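Local coordinates for tudor domain-containing protein 1 (Homo sapiens, PDB 5M9N) that probably helps silence transposable elements through the piRNA pathway during spermatogenesis, with tudor domains, one of them this extended tudor domain, that bind arginine-methylated peptides, at residues F50-L55 / V191-K196; S69-Q74 / I88-F93; L105-E110 / L126-L131; I165-K170 / A211-G216. One frame throughout, in Å; residues are numbered along the deposited sequence.

Contact 1. Residues F50-L55 / V191-K196; sequences FFCQQL and VELIDK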
loop_
_atom_site.group_PDB
_atom_site.type_symbol
_atom_site.label_atom_id
_atom_site.label_comp_id
_atom_site.label_asym_id
_atom_site.label_seq_id
_atom_site.Cartn_x
_atom_site.Cartn_y
_atom_site.Cartn_z
ATOM N N PHE A 50 -4.702 6.934 1.215
ATOM C CA PHE A 50 -4.194 6.055 2.252
ATOM C C PHE A 50 -4.347 4.613 1.820
ATOM O O PHE A 50 -4.962 4.361 0.801
ATOM C CB PHE A 50 -4.796 6.370 3.620
ATOM C CG PHE A 50 -6.248 5.982 3.782
ATOM C CD1 PHE A 50 -7.261 6.856 3.431
ATOM C CD2 PHE A 50 -6.594 4.758 4.328
ATOM C CE1 PHE A 50 -8.609 6.531 3.565
ATOM C CE2 PHE A 50 -7.918 4.418 4.464
ATOM C CZ PHE A 50 -8.930 5.300 4.116
ATOM N N PHE A 51 -3.770 3.683 2.608
ATOM C CA PHE A 51 -3.665 2.274 2.238
ATOM C C PHE A 51 -4.010 1.390 3.398
ATOM O O PHE A 51 -3.528 1.638 4.483
ATOM C CB PHE A 51 -2.253 1.920 1.853
ATOM C CG PHE A 51 -1.831 2.560 0.576
ATOM C CD1 PHE A 51 -1.260 3.783 0.585
ATOM C CD2 PHE A 51 -2.068 1.935 -0.587
ATOM C CE1 PHE A 51 -0.862 4.387 -0.620
ATOM C CE2 PHE A 51 -1.663 2.492 -1.800
ATOM C CZ PHE A 51 -1.047 3.704 -1.807
ATOM N N CYS A 52 -4.762 0.347 3.118
ATOM C CA CYS A 52 -5.163 -0.613 4.161
ATOM C C CYS A 52 -4.617 -1.945 3.694
ATOM O O CYS A 52 -4.393 -2.163 2.498
ATOM C CB CYS A 52 -6.709 -0.676 4.235
ATOM S SG CYS A 52 -7.395 0.844 4.898
ATOM N N GLN A 53 -4.372 -2.828 4.652
ATOM C CA GLN A 53 -4.177 -4.218 4.376
ATOM C C GLN A 53 -5.214 -5.036 5.172
ATOM O O GLN A 53 -5.615 -4.637 6.253
ATOM C CB GLN A 53 -2.792 -4.666 4.848
ATOM C CG GLN A 53 -1.591 -3.941 4.288
ATOM C CD GLN A 53 -0.326 -4.244 5.060
ATOM O OE1 GLN A 53 -0.313 -4.174 6.291
ATOM N NE2 GLN A 53 0.737 -4.622 4.356
ATOM N N GLN A 54 -5.558 -6.183 4.616
ATOM C CA GLN A 54 -6.418 -7.130 5.211
ATOM C C GLN A 54 -5.632 -7.801 6.310
ATOM O O GLN A 54 -4.506 -8.251 6.095
ATOM C CB GLN A 54 -6.875 -8.137 4.180
ATOM C CG GLN A 54 -7.687 -7.508 3.070
ATOM C CD GLN A 54 -8.010 -8.484 1.964
ATOM O OE1 GLN A 54 -7.365 -9.518 1.826
ATOM N NE2 GLN A 54 -9.018 -8.165 1.172
ATOM N N LEU A 55 -6.206 -7.882 7.489
ATOM C CA LEU A 55 -5.501 -8.515 8.598
ATOM C C LEU A 55 -5.106 -9.950 8.220
ATOM O O LEU A 55 -4.002 -10.391 8.520
ATOM C CB LEU A 55 -6.346 -8.447 9.856
ATOM C CG LEU A 55 -5.760 -9.091 11.106
ATOM C CD1 LEU A 55 -4.307 -8.705 11.408
ATOM C CD2 LEU A 55 -6.675 -8.770 12.278
ATOM N N VAL A 191 -14.112 4.151 1.098
ATOM C CA VAL A 191 -14.390 3.259 2.261
ATOM C C VAL A 191 -14.847 4.042 3.474
ATOM O O VAL A 191 -14.597 5.251 3.586
ATOM C CB VAL A 191 -13.126 2.440 2.687
ATOM C CG1 VAL A 191 -12.693 1.435 1.628
ATOM C CG2 VAL A 191 -12.004 3.345 3.125
ATOM N N GLU A 192 -15.541 3.351 4.383
ATOM C CA GLU A 192 -15.714 3.836 5.743
ATOM C C GLU A 192 -14.745 3.074 6.594
ATOM O O GLU A 192 -14.490 1.901 6.325
ATOM C CB GLU A 192 -17.122 3.551 6.261
ATOM C CG GLU A 192 -18.160 4.575 5.880
ATOM C CD GLU A 192 -19.558 4.078 6.142
ATOM O OE1 GLU A 192 -19.710 3.048 6.813
ATOM O OE2 GLU A 192 -20.516 4.707 5.666
ATOM N N LEU A 193 -14.201 3.733 7.607
ATOM C CA LEU A 193 -13.315 3.110 8.580
ATOM C C LEU A 193 -14.023 3.136 9.928
ATOM O O LEU A 193 -14.326 4.210 10.424
ATOM C CB LEU A 193 -12.034 3.890 8.719
ATOM C CG LEU A 193 -11.105 3.990 7.492
ATOM C CD1 LEU A 193 -9.855 4.731 7.907
ATOM C CD2 LEU A 193 -10.797 2.614 6.949
ATOM N N ILE A 194 -14.230 1.960 10.523
ATOM C CA ILE A 194 -15.071 1.846 11.720
ATOM C C ILE A 194 -14.320 1.042 12.759
ATOM O O ILE A 194 -13.947 -0.094 12.520
ATOM C CB ILE A 194 -16.412 1.165 11.395
ATOM C CG1 ILE A 194 -17.161 1.950 10.303
ATOM C CG2 ILE A 194 -17.313 1.090 12.628
ATOM C CD1 ILE A 194 -18.148 1.110 9.524
ATOM N N ASP A 195 -14.077 1.658 13.905
ATOM C CA ASP A 195 -13.415 0.984 14.972
ATOM C C ASP A 195 -14.551 0.413 15.856
ATOM O O ASP A 195 -15.309 1.152 16.465
ATOM C CB ASP A 195 -12.507 1.919 15.742
ATOM C CG ASP A 195 -11.809 1.228 16.939
ATOM O OD1 ASP A 195 -11.888 -0.042 17.086
ATOM O OD2 ASP A 195 -11.218 1.973 17.749
ATOM N N LYS A 196 -14.665 -0.900 15.828
ATOM C CA LYS A 196 -15.683 -1.629 16.579
ATOM C C LYS A 196 -15.229 -2.056 17.991
ATOM O O LYS A 196 -15.931 -2.838 18.674
ATOM C CB LYS A 196 -16.123 -2.819 15.746
ATOM C CG LYS A 196 -16.858 -2.387 14.490
ATOM C CD LYS A 196 -17.428 -3.580 13.754
ATOM C CE LYS A 196 -18.450 -3.129 12.734
ATOM N NZ LYS A 196 -18.767 -4.229 11.777
#

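Contact 2. Residues S69-Q74 / I88-F93; sequences SKYCDQ and ICCAQF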
loop_
_atom_site.group_PDB
_atom_site.type_symbol
_atom_site.label_atom_id
_atom_site.label_comp_id
_atom_site.label_asym_id
_atom_site.label_seq_id
_atom_site.Cartn_x
_atom_site.Cartn_y
_atom_site.Cartn_z
ATOM N N SER A 69 13.190 -13.219 -0.551
ATOM C CA SER A 69 14.518 -13.245 0.038
ATOM C C SER A 69 15.291 -14.410 -0.539
ATOM O O SER A 69 16.427 -14.262 -0.949
ATOM C CB SER A 69 14.381 -13.444 1.558
ATOM O OG SER A 69 15.651 -13.775 2.108
ATOM N N LYS A 70 14.661 -15.569 -0.601
ATOM C CA LYS A 70 15.289 -16.726 -1.190
ATOM C C LYS A 70 15.651 -16.532 -2.658
ATOM O O LYS A 70 16.734 -16.908 -3.100
ATOM C CB LYS A 70 14.343 -17.903 -1.056
ATOM C CG LYS A 70 14.943 -19.188 -1.570
ATOM C CD LYS A 70 14.024 -20.345 -1.274
ATOM C CE LYS A 70 14.585 -21.638 -1.863
ATOM N NZ LYS A 70 13.643 -22.781 -1.612
ATOM N N TYR A 71 14.735 -15.912 -3.397
ATOM C CA TYR A 71 14.856 -15.729 -4.811
ATOM C C TYR A 71 15.917 -14.678 -5.121
ATOM O O TYR A 71 16.808 -14.935 -5.940
ATOM C CB TYR A 71 13.488 -15.356 -5.421
ATOM C CG TYR A 71 13.569 -14.637 -6.753
ATOM C CD1 TYR A 71 13.764 -15.336 -7.949
ATOM C CD2 TYR A 71 13.468 -13.252 -6.807
ATOM C CE1 TYR A 71 13.859 -14.660 -9.175
ATOM C CE2 TYR A 71 13.570 -12.555 -8.022
ATOM C CZ TYR A 71 13.736 -13.251 -9.198
ATOM O OH TYR A 71 13.809 -12.540 -10.356
ATOM N N CYS A 72 15.822 -13.511 -4.483
ATOM C CA CYS A 72 16.790 -12.445 -4.734
ATOM C C CYS A 72 18.205 -12.821 -4.326
ATOM O O CYS A 72 19.143 -12.401 -4.985
ATOM C CB CYS A 72 16.373 -11.121 -4.084
ATOM S SG CYS A 72 14.882 -10.427 -4.845
ATOM N N ASP A 73 18.357 -13.680 -3.310
ATOM C CA ASP A 73 19.700 -14.185 -2.939
ATOM C C ASP A 73 20.419 -15.030 -3.988
ATOM O O ASP A 73 21.641 -15.128 -3.956
ATOM C CB ASP A 73 19.648 -14.937 -1.601
ATOM C CG ASP A 73 19.379 -14.009 -0.439
ATOM O OD1 ASP A 73 19.326 -12.773 -0.607
ATOM O OD2 ASP A 73 19.163 -14.498 0.666
ATOM N N GLN A 74 19.678 -15.629 -4.906
ATOM C CA GLN A 74 20.255 -16.424 -5.970
ATOM C C GLN A 74 20.599 -15.652 -7.205
ATOM O O GLN A 74 21.191 -16.223 -8.138
ATOM C CB GLN A 74 19.312 -17.510 -6.369
ATOM C CG GLN A 74 19.132 -18.509 -5.257
ATOM C CD GLN A 74 18.147 -19.540 -5.684
ATOM O OE1 GLN A 74 18.506 -20.486 -6.372
ATOM N NE2 GLN A 74 16.881 -19.341 -5.331
ATOM N N ILE A 88 6.866 -3.828 -12.357
ATOM C CA ILE A 88 7.024 -4.366 -10.985
ATOM C C ILE A 88 8.389 -5.018 -10.926
ATOM O O ILE A 88 8.811 -5.648 -11.883
ATOM C CB ILE A 88 5.919 -5.370 -10.652
ATOM C CG1 ILE A 88 4.542 -4.718 -10.799
ATOM C CG2 ILE A 88 6.033 -5.841 -9.198
ATOM C CD1 ILE A 88 4.269 -3.584 -9.823
ATOM N N CYS A 89 9.100 -4.840 -9.840
ATOM C CA CYS A 89 10.369 -5.544 -9.626
ATOM C C CYS A 89 10.492 -5.844 -8.125
ATOM O O CYS A 89 9.499 -5.711 -7.409
ATOM C CB CYS A 89 11.521 -4.695 -10.142
ATOM S SG CYS A 89 11.778 -3.150 -9.292
ATOM N N CYS A 90 11.657 -6.294 -7.675
ATOM C CA CYS A 90 12.009 -6.424 -6.248
ATOM C C CYS A 90 12.879 -5.237 -5.867
ATOM O O CYS A 90 13.715 -4.779 -6.671
ATOM C CB CYS A 90 12.715 -7.745 -5.965
ATOM S SG CYS A 90 11.916 -9.200 -6.646
ATOM N N ALA A 91 12.591 -4.670 -4.702
ATOM C CA ALA A 91 13.310 -3.578 -4.101
ATOM C C ALA A 91 13.679 -3.941 -2.658
ATOM O O ALA A 91 12.821 -4.480 -1.910
ATOM C CB ALA A 91 12.444 -2.364 -4.105
ATOM N N GLN A 92 14.927 -3.641 -2.266
ATOM C CA GLN A 92 15.387 -3.902 -0.903
ATOM C C GLN A 92 15.190 -2.657 -0.030
ATOM O O GLN A 92 15.844 -1.618 -0.223
ATOM C CB GLN A 92 16.868 -4.286 -0.997
ATOM C CG GLN A 92 17.461 -4.904 0.207
ATOM C CD GLN A 92 18.895 -5.318 -0.023
ATOM O OE1 GLN A 92 19.539 -4.961 -1.035
ATOM N NE2 GLN A 92 19.419 -6.000 0.912
ATOM N N PHE A 93 14.239 -2.741 0.875
ATOM C CA PHE A 93 13.805 -1.636 1.725
ATOM C C PHE A 93 14.951 -1.117 2.555
ATOM O O PHE A 93 15.731 -1.896 3.069
ATOM C CB PHE A 93 12.627 -2.155 2.608
ATOM C CG PHE A 93 11.973 -1.121 3.497
ATOM C CD1 PHE A 93 11.823 0.208 3.100
ATOM C CD2 PHE A 93 11.408 -1.523 4.700
ATOM C CE1 PHE A 93 11.187 1.130 3.911
ATOM C CE2 PHE A 93 10.780 -0.612 5.521
ATOM C CZ PHE A 93 10.653 0.707 5.132
#

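Contact 3. Residues L105-E110 / L126-L131; sequences LAYASE and LSLMRL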
loop_
_atom_site.group_PDB
_atom_site.type_symbol
_atom_site.label_atom_id
_atom_site.label_comp_id
_atom_site.label_asym_id
_atom_site.label_seq_id
_atom_site.Cartn_x
_atom_site.Cartn_y
_atom_site.Cartn_z
ATOM N N LEU A 105 8.259 4.033 -10.113
ATOM C CA LEU A 105 7.383 5.200 -10.345
ATOM C C LEU A 105 8.054 6.244 -11.256
ATOM O O LEU A 105 7.389 6.864 -12.000
ATOM C CB LEU A 105 6.924 5.863 -9.058
ATOM C CG LEU A 105 6.247 4.907 -8.030
ATOM C CD1 LEU A 105 5.976 5.682 -6.784
ATOM C CD2 LEU A 105 4.987 4.358 -8.628
ATOM N N ALA A 106 9.372 6.349 -11.192
ATOM C CA ALA A 106 10.138 7.422 -11.834
ATOM C C ALA A 106 11.603 7.176 -11.562
ATOM O O ALA A 106 11.987 6.618 -10.504
ATOM C CB ALA A 106 9.728 8.807 -11.301
ATOM N N TYR A 107 12.459 7.602 -12.494
ATOM C CA TYR A 107 13.870 7.644 -12.166
ATOM C C TYR A 107 14.145 8.967 -11.473
ATOM O O TYR A 107 13.736 10.045 -11.961
ATOM C CB TYR A 107 14.747 7.465 -13.428
ATOM C CG TYR A 107 14.984 6.037 -13.753
ATOM C CD1 TYR A 107 13.956 5.253 -14.192
ATOM C CD2 TYR A 107 16.248 5.469 -13.627
ATOM C CE1 TYR A 107 14.137 3.891 -14.452
ATOM C CE2 TYR A 107 16.468 4.130 -13.910
ATOM C CZ TYR A 107 15.387 3.330 -14.308
ATOM O OH TYR A 107 15.581 1.973 -14.624
ATOM N N ALA A 108 14.852 8.914 -10.347
ATOM C CA ALA A 108 15.319 10.135 -9.652
ATOM C C ALA A 108 16.660 10.671 -10.186
ATOM O O ALA A 108 16.948 11.849 -10.053
ATOM C CB ALA A 108 15.452 9.900 -8.182
ATOM N N SER A 109 17.489 9.785 -10.688
ATOM C CA SER A 109 18.716 10.170 -11.401
ATOM C C SER A 109 18.965 9.037 -12.389
ATOM O O SER A 109 18.144 8.118 -12.563
ATOM C CB SER A 109 19.890 10.280 -10.384
ATOM O OG SER A 109 20.102 9.019 -9.690
ATOM N N GLU A 110 20.154 9.018 -12.955
ATOM C CA GLU A 110 20.531 7.927 -13.828
ATOM C C GLU A 110 20.681 6.638 -13.084
ATOM O O GLU A 110 20.553 5.615 -13.711
ATOM C CB GLU A 110 21.843 8.226 -14.565
ATOM C CG GLU A 110 21.773 9.492 -15.409
ATOM C CD GLU A 110 21.060 9.303 -16.731
ATOM O OE1 GLU A 110 20.395 8.277 -16.938
ATOM O OE2 GLU A 110 21.222 10.178 -17.630
ATOM N N LEU A 126 15.667 4.695 -4.226
ATOM C CA LEU A 126 16.671 3.681 -4.046
ATOM C C LEU A 126 17.680 3.696 -5.194
ATOM O O LEU A 126 17.307 3.839 -6.352
ATOM C CB LEU A 126 16.036 2.307 -4.008
ATOM C CG LEU A 126 15.127 2.029 -2.808
ATOM C CD1 LEU A 126 14.616 0.600 -2.893
ATOM C CD2 LEU A 126 15.894 2.205 -1.517
ATOM N N SER A 127 18.936 3.487 -4.811
ATOM C CA SER A 127 19.953 3.024 -5.715
ATOM C C SER A 127 19.473 1.835 -6.556
ATOM O O SER A 127 18.843 0.900 -6.029
ATOM C CB SER A 127 21.155 2.605 -4.871
ATOM O OG SER A 127 22.168 2.092 -5.710
ATOM N N LEU A 128 19.813 1.819 -7.843
ATOM C CA LEU A 128 19.612 0.626 -8.696
ATOM C C LEU A 128 20.211 -0.679 -8.149
ATOM O O LEU A 128 19.709 -1.774 -8.455
ATOM C CB LEU A 128 20.123 0.876 -10.130
ATOM C CG LEU A 128 19.427 1.938 -10.976
ATOM C CD1 LEU A 128 20.122 2.063 -12.323
ATOM C CD2 LEU A 128 18.009 1.592 -11.255
ATOM N N MET A 129 21.236 -0.563 -7.304
ATOM C CA MET A 129 21.823 -1.722 -6.676
ATOM C C MET A 129 20.789 -2.405 -5.734
ATOM O O MET A 129 20.941 -3.572 -5.453
ATOM C CB MET A 129 23.074 -1.346 -5.888
ATOM C CG MET A 129 24.153 -0.588 -6.653
ATOM S SD MET A 129 25.071 -1.770 -7.644
ATOM C CE MET A 129 26.078 -0.658 -8.666
ATOM N N ARG A 130 19.729 -1.696 -5.311
ATOM C CA ARG A 130 18.718 -2.255 -4.375
ATOM C C ARG A 130 17.497 -2.737 -5.153
ATOM O O ARG A 130 16.497 -3.129 -4.546
ATOM C CB ARG A 130 18.407 -1.247 -3.217
ATOM C CG ARG A 130 19.622 -1.134 -2.288
ATOM C CD ARG A 130 19.660 -0.057 -1.205
ATOM N NE ARG A 130 18.850 -0.506 -0.149
ATOM C CZ ARG A 130 19.178 -0.804 1.100
ATOM N NH1 ARG A 130 20.367 -0.599 1.662
ATOM N NH2 ARG A 130 18.227 -1.301 1.799
ATOM N N LEU A 131 17.570 -2.767 -6.495
ATOM C CA LEU A 131 16.483 -3.377 -7.285
ATOM C C LEU A 131 16.989 -4.665 -7.935
ATOM O O LEU A 131 18.148 -4.715 -8.244
ATOM C CB LEU A 131 15.920 -2.444 -8.324
ATOM C CG LEU A 131 15.649 -0.999 -7.875
ATOM C CD1 LEU A 131 15.366 -0.102 -9.095
ATOM C CD2 LEU A 131 14.519 -0.965 -6.889
#

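Contact 4. Residues I165-K170 / A211-G216; sequences ICLMKK and AGFAVG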
loop_
_atom_site.group_PDB
_atom_site.type_symbol
_atom_site.label_atom_id
_atom_site.label_comp_id
_atom_site.label_asym_id
_atom_site.label_seq_id
_atom_site.Cartn_x
_atom_site.Cartn_y
_atom_site.Cartn_z
ATOM N N ILE A 165 -4.622 14.978 9.635
ATOM C CA ILE A 165 -3.894 13.746 9.351
ATOM C C ILE A 165 -3.352 13.046 10.626
ATOM O O ILE A 165 -3.433 11.826 10.753
ATOM C CB ILE A 165 -2.783 14.070 8.345
ATOM C CG1 ILE A 165 -3.413 14.461 6.988
ATOM C CG2 ILE A 165 -1.829 12.903 8.178
ATOM C CD1 ILE A 165 -2.518 15.394 6.173
ATOM N N CYS A 166 -2.802 13.844 11.528
ATOM C CA CYS A 166 -2.375 13.401 12.850
ATOM C C CYS A 166 -3.504 12.716 13.606
ATOM O O CYS A 166 -3.350 11.631 14.119
ATOM C CB CYS A 166 -1.898 14.601 13.650
ATOM S SG CYS A 166 -1.148 14.161 15.212
ATOM N N LEU A 167 -4.646 13.385 13.652
ATOM C CA LEU A 167 -5.817 12.867 14.286
ATOM C C LEU A 167 -6.282 11.565 13.670
ATOM O O LEU A 167 -6.598 10.634 14.396
ATOM C CB LEU A 167 -6.951 13.882 14.216
ATOM C CG LEU A 167 -8.281 13.379 14.799
ATOM C CD1 LEU A 167 -8.163 13.042 16.292
ATOM C CD2 LEU A 167 -9.378 14.381 14.567
ATOM N N MET A 168 -6.365 11.501 12.343
ATOM C CA MET A 168 -6.681 10.249 11.662
ATOM C C MET A 168 -5.721 9.119 12.057
ATOM O O MET A 168 -6.172 7.992 12.310
ATOM C CB MET A 168 -6.678 10.412 10.130
ATOM C CG MET A 168 -7.056 9.133 9.407
ATOM S SD MET A 168 -7.151 9.303 7.600
ATOM C CE MET A 168 -7.328 7.586 7.115
ATOM N N LYS A 169 -4.419 9.414 12.064
ATOM C CA LYS A 169 -3.384 8.462 12.438
ATOM C C LYS A 169 -3.618 7.922 13.857
ATOM O O LYS A 169 -3.428 6.726 14.100
ATOM C CB LYS A 169 -1.983 9.094 12.372
ATOM C CG LYS A 169 -1.461 9.337 10.977
ATOM C CD LYS A 169 -0.373 10.396 11.047
ATOM C CE LYS A 169 0.331 10.608 9.721
ATOM N NZ LYS A 169 0.958 9.350 9.266
ATOM N N LYS A 170 -4.030 8.822 14.750
ATOM C CA LYS A 170 -4.309 8.526 16.167
ATOM C C LYS A 170 -5.543 7.631 16.293
ATOM O O LYS A 170 -5.559 6.713 17.091
ATOM C CB LYS A 170 -4.520 9.865 16.900
ATOM C CG LYS A 170 -4.736 9.855 18.417
ATOM C CD LYS A 170 -4.769 11.306 18.939
ATOM C CE LYS A 170 -4.496 11.460 20.450
ATOM N NZ LYS A 170 -5.665 11.221 21.340
ATOM N N ALA A 211 -14.695 17.166 14.743
ATOM C CA ALA A 211 -13.530 17.956 15.164
ATOM C C ALA A 211 -13.265 19.217 14.337
ATOM O O ALA A 211 -12.303 19.941 14.617
ATOM C CB ALA A 211 -12.283 17.088 15.171
ATOM N N GLY A 212 -14.078 19.479 13.315
ATOM C CA GLY A 212 -13.904 20.660 12.477
ATOM C C GLY A 212 -13.241 20.358 11.144
ATOM O O GLY A 212 -13.616 20.942 10.136
ATOM N N PHE A 213 -12.297 19.414 11.138
ATOM C CA PHE A 213 -11.345 19.246 10.043
ATOM C C PHE A 213 -12.020 18.870 8.725
ATOM O O PHE A 213 -11.523 19.231 7.649
ATOM C CB PHE A 213 -10.269 18.205 10.388
ATOM C CG PHE A 213 -9.521 18.492 11.676
ATOM C CD1 PHE A 213 -8.896 19.719 11.883
ATOM C CD2 PHE A 213 -9.460 17.544 12.695
ATOM C CE1 PHE A 213 -8.215 19.987 13.067
ATOM C CE2 PHE A 213 -8.786 17.814 13.879
ATOM C CZ PHE A 213 -8.162 19.029 14.064
ATOM N N ALA A 214 -13.165 18.196 8.806
ATOM C CA ALA A 214 -13.874 17.769 7.619
ATOM C C ALA A 214 -15.233 18.393 7.519
ATOM O O ALA A 214 -15.789 18.799 8.502
ATOM C CB ALA A 214 -14.016 16.263 7.635
ATOM N N VAL A 215 -15.754 18.423 6.297
ATOM C CA VAL A 215 -17.133 18.824 5.978
ATOM C C VAL A 215 -17.782 17.717 5.126
ATOM O O VAL A 215 -17.076 16.979 4.411
ATOM C CB VAL A 215 -17.202 20.204 5.238
ATOM C CG1 VAL A 215 -16.776 21.367 6.152
ATOM C CG2 VAL A 215 -16.372 20.216 3.955
ATOM N N GLY A 216 -19.110 17.620 5.180
ATOM C CA GLY A 216 -19.857 16.537 4.528
ATOM C C GLY A 216 -19.959 16.589 3.007
ATOM O O GLY A 216 -19.893 17.670 2.412
#

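Contact 1. Residues F50-L55 / V191-K196
Phe50 reaches Val191 and Leu193 with the far end of its ring. Its CZ lies 3.8 Å from Val191 CG2 and 3.9 Å from Leu193 CD1, and the same leucine methyl also touches the neighbouring ring carbon, CE2. Both methyls approach the ring at a slant, neither squarely over the face nor in the plane. Two residues along the strand, Cys52 SG makes a looser contact with the other leucine methyl, CD2, at 4.3 Å, so the fork of Leu193 is shared between an aromatic ring and a sulfur.

Phe50 holds CG between its backbone N and carbonyl carbon (chi1 72°), which throws the ring across the gap rather than along its own strand. Such reach is needed because the two backbones stay well apart: Cys52 CA and Leu193 CA are 10.0 Å from each other, and the short strand axes are inclined at 65°. All four residues are buried and no hydrogen bond passes between the segments, so apolar side chains of differing shape suit the place: a long flat ring to bridge, branched residues to fill in beside it.

Further out, Met168 touches both Phe50 and Leu193, Val41 lies against Phe50, and Val179 meets both Cys52 and Val191. Strand 49-54 pairs with 146-150, which pairs with 189-195; round the other way, strands 36-44 and 177-184 complete the circuit. The contact thus crosses the interior of a closed five-stranded barrel, consistent with the OB-like, staphylococcal-nuclease-like half of an extended Tudor domain.

Contact 2. Residues S69-Q74 / I88-F93
Cys72 and Cys90 bring their sulfurs within 3.7 Å of each other, SG to SG, yet are not bonded: Cys72 spends its sulfur on a disulfide with Cys132, and Cys90 stands beside that bridge as a third cysteine. The closest touch is nearer still, Cys72 SG to Cys90 CB at 3.6 Å, so the disulfide sulfur rests against the methylene as well as the thiol of its neighbour.

Tyr71 meets the same thiol from the preceding helical position. Its CE2 is 4.0 Å from Cys90 SG, which sits at the rim of the ring, 77° off the normal and 5.2 Å from the centroid: an edge-on sulfur-aromatic contact, not one over the face. With CG anti to the backbone N (chi1 158°), the tyrosine brings its ring edge beside that sulfur, and its OH hydrogen-bonds to Pro133 O.

Strand 88-92 pairs through Cys90 with Cys132, and Trp99 packs on both Cys72 and Cys90. The short cysteine side chains let helix and strand come close here, with Cys72 CA and Cys90 CA 7.8 Å apart. Helix 58-73 is thus held to the five-stranded, SH3-like sheet of the Tudor domain. The disulfide and the Tyr71 hydrogen bond secure the helix end, while Cys90 adds van der Waals and edge-on sulfur-aromatic contact without joining the covalent link.

Contact 3. Residues L105-E110 / L126-L131
Leu128 is the residue of 126-131 that meets Tyr107 and Glu110, and the chain before and after it turns sharply. Leu126, in the last part of strand 123-127, lays its side chain against Ala91 and Tyr117. Ser127 then bends the backbone: its OG accepts from Met129 N at 3.2 Å, an ST turn, and its carbonyl O receives Arg130 N.

Leu128 itself splits its methyls. CD2 lies 4.0 Å from Tyr107 CE2, reaching the ring obliquely, with the two side chains running nearly at right angles; CD1 rests 3.8 Å from Glu110 O, a backbone atom, while the acidic side chain of Glu110 sets out the other way. Tyr107 suits this partly exposed place because its ring offers apolar carbon to the leucine, and to Tyr82 and Val113, while OH hydrogen-bonds to Pro83 O.

Next comes Arg130, whose NH2 bonds to Asp97 and to Gln92 O. Leu131 N closes the turn on Leu128 O at 3.1 Å, and its side chain goes inward to Ala91 and Val115. A short 3-10 turn leading from the fourth strand of the barrel, 123-127, into the fifth, 131-132, is a hallmark of the SH3-like barrel to which Tudor domains belong.

Contact 4. Residues I165-K170 / A211-G216
Leu167 sets one methyl at the rim of the Phe213 ring. CD2 lies in the ring plane, 3.6 Å from CE2 and 3.7 Å from CD2 of Phe213, so methyl meets aromatic edge and not the pi face. The two side chains slant across one another. In the leucine a chi1 of 176° carries CG away from its own N, which sends the fork off the helix toward the loop, and the same CD2 also reaches Ala211 CB at 4.0 Å.

The ring is set from its own side too. Ala211 O lies 4.0 Å above the plane, over the centre of the Phe213 ring, a result of the tight bend between them. Gly212 makes that bend with a positive phi of 102°, which glycine adopts readily, just after helix 204-210; its O hydrogen-bonds to Ser156 OG. Glu163 and Ala164 of helix 162-172 also pack on Phe213, and Leu208 on Leu167.

Helix 162-172 is thereby joined to the turn leading into strand 214-216, near the surface. A branched aliphatic chain, a small methyl and a flat ring pack together as apolar surfaces. No hydrogen bond or charge links the two segments, so dispersion and the exclusion of water from these carbons hold them together, with no directional bond to fix the angle.

From the N terminus, the first segment to take part lies on strand 49-54, and contact 1 waits for its partner until strand 189-195, closing a long loop. Within that loop, helix 58-73 leads to contact 2, which closes a short loop at strand 88-92; contact 3 then closes another between strand 99-109 and the turn after 123-127. These two follow in series and meet on the one SH3-like sheet, where Gln92 N and Arg130 O probably hydrogen-bond at 2.8 Å. Contact 4 begins inside the loop of contact 1 and ends beyond it, so the two cross, and Met168 joins them. Contacts 1 and 4 lie in what is probably the nuclease-like half, about 28 to 38 Å, centre to centre, from contacts 2 and 3.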